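Local coordinates for protein chitinase A (Equisetum arvense, PDB 5BUM) that probably hydrolyses glycosidic bonds of chitin through a family 18 domain, and carries this small LysM domain as a carbohydrate-binding module, at residues Y6-G11 with Y15-T20; I23-L28 with L35-L40. All coordinates share one frame; numbering follows the deposited sequence.

Interaction 1: residues Y6-G11 with Y15-T20; sequences YTVKSG and YNIAQT. With SO4 (sulfate ion), chain C.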
loop_
_atom_site.group_PDB
_atom_site.type_symbol
_atom_site.label_atom_id
_atom_site.label_comp_id
_atom_site.label_asym_id
_atom_site.label_seq_id
_atom_site.Cartn_x
_atom_site.Cartn_y
_atom_site.Cartn_z
ATOM N N TYR A 6 5.333 1.272 9.446
ATOM C CA TYR A 6 4.238 1.935 10.112
ATOM C C TYR A 6 2.927 1.736 9.348
ATOM O O TYR A 6 2.868 1.924 8.135
ATOM C CB TYR A 6 4.491 3.458 10.234
ATOM C CG TYR A 6 3.329 4.151 10.918
ATOM C CD1 TYR A 6 3.144 4.037 12.280
ATOM C CD2 TYR A 6 2.403 4.844 10.197
ATOM C CE1 TYR A 6 2.073 4.652 12.923
ATOM C CE2 TYR A 6 1.322 5.458 10.800
ATOM C CZ TYR A 6 1.163 5.379 12.167
ATOM O OH TYR A 6 0.061 5.982 12.773
ATOM N N THR A 7 1.864 1.426 10.071
ATOM C CA THR A 7 0.574 1.152 9.486
ATOM C C THR A 7 -0.358 2.334 9.540
ATOM O O THR A 7 -0.769 2.764 10.615
ATOM C CB THR A 7 -0.124 0.041 10.274
ATOM O OG1 THR A 7 0.608 -1.183 10.096
ATOM C CG2 THR A 7 -1.595 -0.116 9.772
ATOM N N VAL A 8 -0.776 2.832 8.390
ATOM C CA VAL A 8 -1.648 4.004 8.388
ATOM C C VAL A 8 -2.942 3.711 9.168
ATOM O O VAL A 8 -3.520 2.617 9.081
ATOM C CB VAL A 8 -1.921 4.476 6.959
ATOM C CG1 VAL A 8 -2.969 5.567 6.943
ATOM C CG2 VAL A 8 -0.633 4.938 6.307
ATOM N N LYS A 9 -3.317 4.675 9.995
ATOM C CA LYS A 9 -4.542 4.651 10.735
ATOM C C LYS A 9 -5.313 5.870 10.328
ATOM O O LYS A 9 -4.808 6.779 9.652
ATOM C CB LYS A 9 -4.293 4.640 12.237
ATOM C CG LYS A 9 -4.052 3.233 12.774
ATOM C CD LYS A 9 -3.146 3.207 13.992
ATOM C CE LYS A 9 -1.672 3.483 13.637
ATOM N NZ LYS A 9 -0.810 2.286 13.335
ATOM N N SER A 10 -6.571 5.840 10.706
ATOM C CA SER A 10 -7.539 6.877 10.394
ATOM C C SER A 10 -7.015 8.279 10.738
ATOM O O SER A 10 -6.669 8.529 11.885
ATOM C CB SER A 10 -8.822 6.585 11.203
ATOM O OG SER A 10 -9.925 7.240 10.619
ATOM N N GLY A 11 -6.941 9.177 9.758
ATOM C CA GLY A 11 -6.533 10.567 10.025
ATOM C C GLY A 11 -5.026 10.840 10.056
ATOM O O GLY A 11 -4.604 11.986 10.157
ATOM N N TYR A 15 3.332 14.036 7.232
ATOM C CA TYR A 15 4.172 14.868 8.059
ATOM C C TYR A 15 4.282 14.287 9.436
ATOM O O TYR A 15 5.382 14.213 9.961
ATOM C CB TYR A 15 3.667 16.298 8.100
ATOM C CG TYR A 15 4.570 17.266 8.827
ATOM C CD1 TYR A 15 5.649 17.866 8.193
ATOM C CD2 TYR A 15 4.330 17.609 10.158
ATOM C CE1 TYR A 15 6.468 18.767 8.876
ATOM C CE2 TYR A 15 5.151 18.507 10.835
ATOM C CZ TYR A 15 6.206 19.067 10.194
ATOM O OH TYR A 15 7.006 19.945 10.890
ATOM N N ASN A 16 3.190 13.829 10.029
ATOM C CA ASN A 16 3.280 13.397 11.424
ATOM C C ASN A 16 3.898 12.032 11.566
ATOM O O ASN A 16 4.530 11.732 12.594
ATOM C CB ASN A 16 1.918 13.380 12.106
ATOM C CG ASN A 16 1.334 14.746 12.228
ATOM O OD1 ASN A 16 0.127 14.919 12.297
ATOM N ND2 ASN A 16 2.188 15.733 12.248
ATOM N N ILE A 17 3.644 11.178 10.580
ATOM C CA ILE A 17 4.205 9.830 10.565
ATOM C C ILE A 17 5.707 9.963 10.535
ATOM O O ILE A 17 6.407 9.345 11.315
ATOM C CB ILE A 17 3.716 9.039 9.327
ATOM C CG1 ILE A 17 2.173 8.762 9.500
ATOM C CG2 ILE A 17 4.585 7.802 9.121
ATOM C CD1 ILE A 17 1.448 8.091 8.354
ATOM N N ALA A 18 6.184 10.814 9.653
ATOM C CA ALA A 18 7.596 11.090 9.523
ATOM C C ALA A 18 8.214 11.649 10.820
ATOM O O ALA A 18 9.232 11.177 11.292
ATOM C CB ALA A 18 7.778 12.089 8.392
ATOM N N GLN A 19 7.605 12.678 11.384
ATOM C CA GLN A 19 8.072 13.202 12.673
ATOM C C GLN A 19 8.156 12.103 13.714
ATOM O O GLN A 19 9.166 11.984 14.361
ATOM C CB GLN A 19 7.135 14.253 13.221
ATOM C CG GLN A 19 7.448 15.649 12.808
ATOM C CD GLN A 19 6.616 16.555 13.663
ATOM O OE1 GLN A 19 5.472 16.204 14.037
ATOM N NE2 GLN A 19 7.172 17.697 14.026
ATOM N N THR A 20 7.101 11.303 13.859
ATOM C CA THR A 20 7.170 10.161 14.747
ATOM C C THR A 20 8.450 9.291 14.609
ATOM O O THR A 20 8.968 8.784 15.624
ATOM C CB THR A 20 5.917 9.310 14.614
ATOM O OG1 THR A 20 4.824 10.106 15.075
ATOM C CG2 THR A 20 5.997 8.053 15.491
HETATM S S SO4 C . 1.252 9.658 13.915
HETATM O O1 SO4 C . 1.180 8.300 14.528
HETATM O O2 SO4 C . 0.954 10.759 14.889
HETATM O O3 SO4 C . 0.301 9.791 12.763
HETATM O O4 SO4 C . 2.663 9.773 13.487
#
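Tyr6 packs CE2 and CD2 of its ring against the branched end of Ile17. Its CE2 lies 3.6 Å from CD1 of Ile17, while CD2 meets the other branch, with CG2 of Ile17 at 3.8 Å. The two side chains slant across each other, and the methyl comes to the ring obliquely. With CG of Tyr6 anti to the backbone N, chi1 179° sets the ring beside Ile17. Ile17 suits the facing position because its CD1 and CG2 both meet the CE2/CD2 flank of the ring, and CD1 also reaches Val8, whose CG2 stands 4.3 Å from CD1 of Ile17. Val8, a buried apolar residue, adds this branched methyl from the loop after the strand.

The phenol hydroxyl gives this apolar packing a polar end. It is hydrogen-bonded to the carboxylate of Asp12, which also accepts from the backbone N of Lys9 and so ties strand and turn to the loop before the helix. Near the same hydroxyl sits a sulfate ion, probably from the crystallisation liquor, with O1 of the sulfate 3.1 Å from OH of Tyr6. On the helix side O4 of the sulfate lies 2.7 Å from OG1 of Thr20. Replacing the ring of Tyr6 by an alanine here is likely to uncover Ile17 and cost Asp12 a hydrogen-bond donor. Lys9 folds back over the strand end, near the phenol, and its NZ donates to O of Thr7 at 2.8 Å, in the carbonyl plane and on a lone pair.

Strand 5-7, helix 14-21, helix 25-30 and strand 45-47 follow in the beta-alpha-alpha-beta order of LysM domains, and this contact packs the first helix on the two-stranded antiparallel sheet; Leu46 of strand 45-47 pairs through its backbone with Tyr6 and touches both Val8 and Ile17.

Interaction 2: residues I23-L28 with L35-L40; sequences IDVATL and LQCDNL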
loop_
_atom_site.group_PDB
_atom_site.type_symbol
_atom_site.label_atom_id
_atom_site.label_comp_id
_atom_site.label_asym_id
_atom_site.label_seq_id
_atom_site.Cartn_x
_atom_site.Cartn_y
_atom_site.Cartn_z
ATOM N N ILE A 23 12.264 11.483 10.938
ATOM C CA ILE A 23 12.570 11.786 9.527
ATOM C C ILE A 23 11.635 12.861 8.978
ATOM O O ILE A 23 10.663 13.261 9.625
ATOM C CB ILE A 23 12.454 10.556 8.613
ATOM C CG1 ILE A 23 11.042 9.966 8.619
ATOM C CG2 ILE A 23 13.428 9.467 9.049
ATOM C CD1 ILE A 23 10.978 8.699 7.780
ATOM N N ASP A 24 11.937 13.324 7.772
ATOM C CA ASP A 24 11.071 14.261 7.106
ATOM C C ASP A 24 10.300 13.533 5.998
ATOM O O ASP A 24 10.574 12.364 5.658
ATOM C CB ASP A 24 11.858 15.473 6.578
ATOM C CG ASP A 24 12.967 15.092 5.571
ATOM O OD1 ASP A 24 13.074 13.920 5.116
ATOM O OD2 ASP A 24 13.767 15.995 5.253
ATOM N N VAL A 25 9.339 14.245 5.427
ATOM C CA VAL A 25 8.469 13.628 4.453
ATOM C C VAL A 25 9.227 13.153 3.251
ATOM O O VAL A 25 8.934 12.071 2.759
ATOM C CB VAL A 25 7.314 14.528 4.050
ATOM C CG1 VAL A 25 6.594 13.870 2.885
ATOM C CG2 VAL A 25 6.373 14.720 5.263
ATOM N N ALA A 26 10.201 13.923 2.777
ATOM C CA ALA A 26 10.994 13.455 1.593
ATOM C C ALA A 26 11.666 12.142 1.859
ATOM O O ALA A 26 11.708 11.300 0.992
ATOM C CB ALA A 26 12.063 14.471 1.185
ATOM N N THR A 27 12.218 11.971 3.059
ATOM C CA THR A 27 12.843 10.698 3.406
ATOM C C THR A 27 11.801 9.601 3.414
ATOM O O THR A 27 11.997 8.563 2.811
ATOM C CB THR A 27 13.563 10.724 4.760
ATOM O OG1 THR A 27 14.530 11.784 4.777
ATOM C CG2 THR A 27 14.290 9.406 4.997
ATOM N N LEU A 28 10.684 9.833 4.088
ATOM C CA LEU A 28 9.585 8.877 4.037
ATOM C C LEU A 28 9.291 8.524 2.578
ATOM O O LEU A 28 9.006 7.353 2.278
ATOM C CB LEU A 28 8.299 9.482 4.645
ATOM C CG LEU A 28 7.127 8.528 4.855
ATOM C CD1 LEU A 28 7.588 7.362 5.733
ATOM C CD2 LEU A 28 5.902 9.208 5.471
ATOM N N LEU A 35 4.969 6.818 -3.157
ATOM C CA LEU A 35 4.040 7.267 -2.076
ATOM C C LEU A 35 3.214 8.455 -2.517
ATOM O O LEU A 35 3.723 9.313 -3.225
ATOM C CB LEU A 35 4.822 7.626 -0.809
ATOM C CG LEU A 35 4.028 8.125 0.391
ATOM C CD1 LEU A 35 2.929 7.142 0.752
ATOM C CD2 LEU A 35 4.924 8.363 1.596
ATOM N N GLN A 36 1.934 8.482 -2.152
ATOM C CA GLN A 36 1.069 9.621 -2.432
ATOM C C GLN A 36 0.440 10.096 -1.148
ATOM O O GLN A 36 -0.621 9.551 -0.676
ATOM C CB GLN A 36 -0.053 9.264 -3.400
ATOM C CG GLN A 36 0.400 8.935 -4.830
ATOM C CD GLN A 36 -0.746 8.356 -5.692
ATOM O OE1 GLN A 36 -0.490 7.604 -6.623
ATOM N NE2 GLN A 36 -1.996 8.686 -5.367
ATOM N N CYS A 37 1.072 11.130 -0.593
ATOM C CA CYS A 37 0.668 11.607 0.738
ATOM C C CYS A 37 -0.749 12.175 0.735
ATOM O O CYS A 37 -1.409 12.177 1.774
ATOM C CB CYS A 37 1.713 12.602 1.278
ATOM S SG CYS A 37 3.293 11.791 1.725
ATOM N N ASP A 38 -1.247 12.605 -0.433
ATOM C CA ASP A 38 -2.642 13.113 -0.524
ATOM C C ASP A 38 -3.680 12.032 -0.507
ATOM O O ASP A 38 -4.847 12.336 -0.555
ATOM C CB ASP A 38 -2.892 14.012 -1.743
ATOM C CG ASP A 38 -2.424 13.416 -3.080
ATOM O OD1 ASP A 38 -2.028 12.241 -3.202
ATOM O OD2 ASP A 38 -2.459 14.185 -4.065
ATOM N N ASN A 39 -3.250 10.785 -0.355
ATOM C CA ASN A 39 -4.054 9.641 -0.724
ATOM C C ASN A 39 -3.609 8.372 -0.008
ATOM O O ASN A 39 -3.408 7.318 -0.625
ATOM C CB ASN A 39 -3.923 9.440 -2.235
ATOM C CG ASN A 39 -4.871 8.381 -2.773
ATOM O OD1 ASN A 39 -4.537 7.702 -3.748
ATOM N ND2 ASN A 39 -6.053 8.235 -2.150
ATOM N N LEU A 40 -3.423 8.496 1.296
ATOM C CA LEU A 40 -3.023 7.376 2.091
ATOM C C LEU A 40 -4.257 6.550 2.366
ATOM O O LEU A 40 -5.348 7.095 2.579
ATOM C CB LEU A 40 -2.472 7.859 3.412
ATOM C CG LEU A 40 -1.203 8.666 3.368
ATOM C CD1 LEU A 40 -0.870 9.187 4.749
ATOM C CD2 LEU A 40 -0.097 7.790 2.847
#
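Leu28 and Leu35 provide the aliphatic part of this contact, crossing at an angle so that CD2 of Leu35 comes 3.9 Å from CG of Leu28 and 4.1 Å from CD2 of Leu28. Leu35 has CG anti to its own N (chi1 179°), which sets its forked end beside Leu28. Leucine suits both places, since a forked end can touch its partner and still reach helix 14-21: each packs on Cys14, and Leu28 on Ile17 as well.

Beside this pair lies a sulfur contact. CG1 of Val25 rests 4.1 Å from SG of Cys37, the sulfur that forms the disulfide with Cys14. The compact valine lies against the bridge from the first turn of helix 25-30.

The side-chain hydrogen bonds lie within the helix start, not across the contact. Asp24 is the N-cap: its OD1 accepts from N of Thr27 at 3.0 Å and from OG1 of Thr27 at 2.6 Å, the two donors coming from opposite faces of the carboxylate plane. Aspartate and threonine fit here because one short carboxylate can take both the backbone and the hydroxyl donor.

Between these two segments the contact is therefore apolar; the Cys14-Cys37 disulfide ties the loop to helix 14-21, which is consistent with Cys37 staying beside Val25.

Overall arrangement
Interaction 1 and interaction 2 follow one another along the chain, their centres about 9 Å apart, and meet at the short connection between helix 14-21 and helix 25-30. At that junction O of Ala18 and N of Ile23 lie 3.1 Å apart, a probable hydrogen bond, and CG2 of Val25 packs 3.6 Å from CA of Tyr15. Helix 14-21 is the shared element: Ile17 faces the strand in interaction 1 and also touches Leu28 of interaction 2, while Cys14 carries the disulfide to Cys37. Together the contacts connect the two-stranded sheet, both helices and the loop of one LysM domain, with the sulfate located at interaction 1.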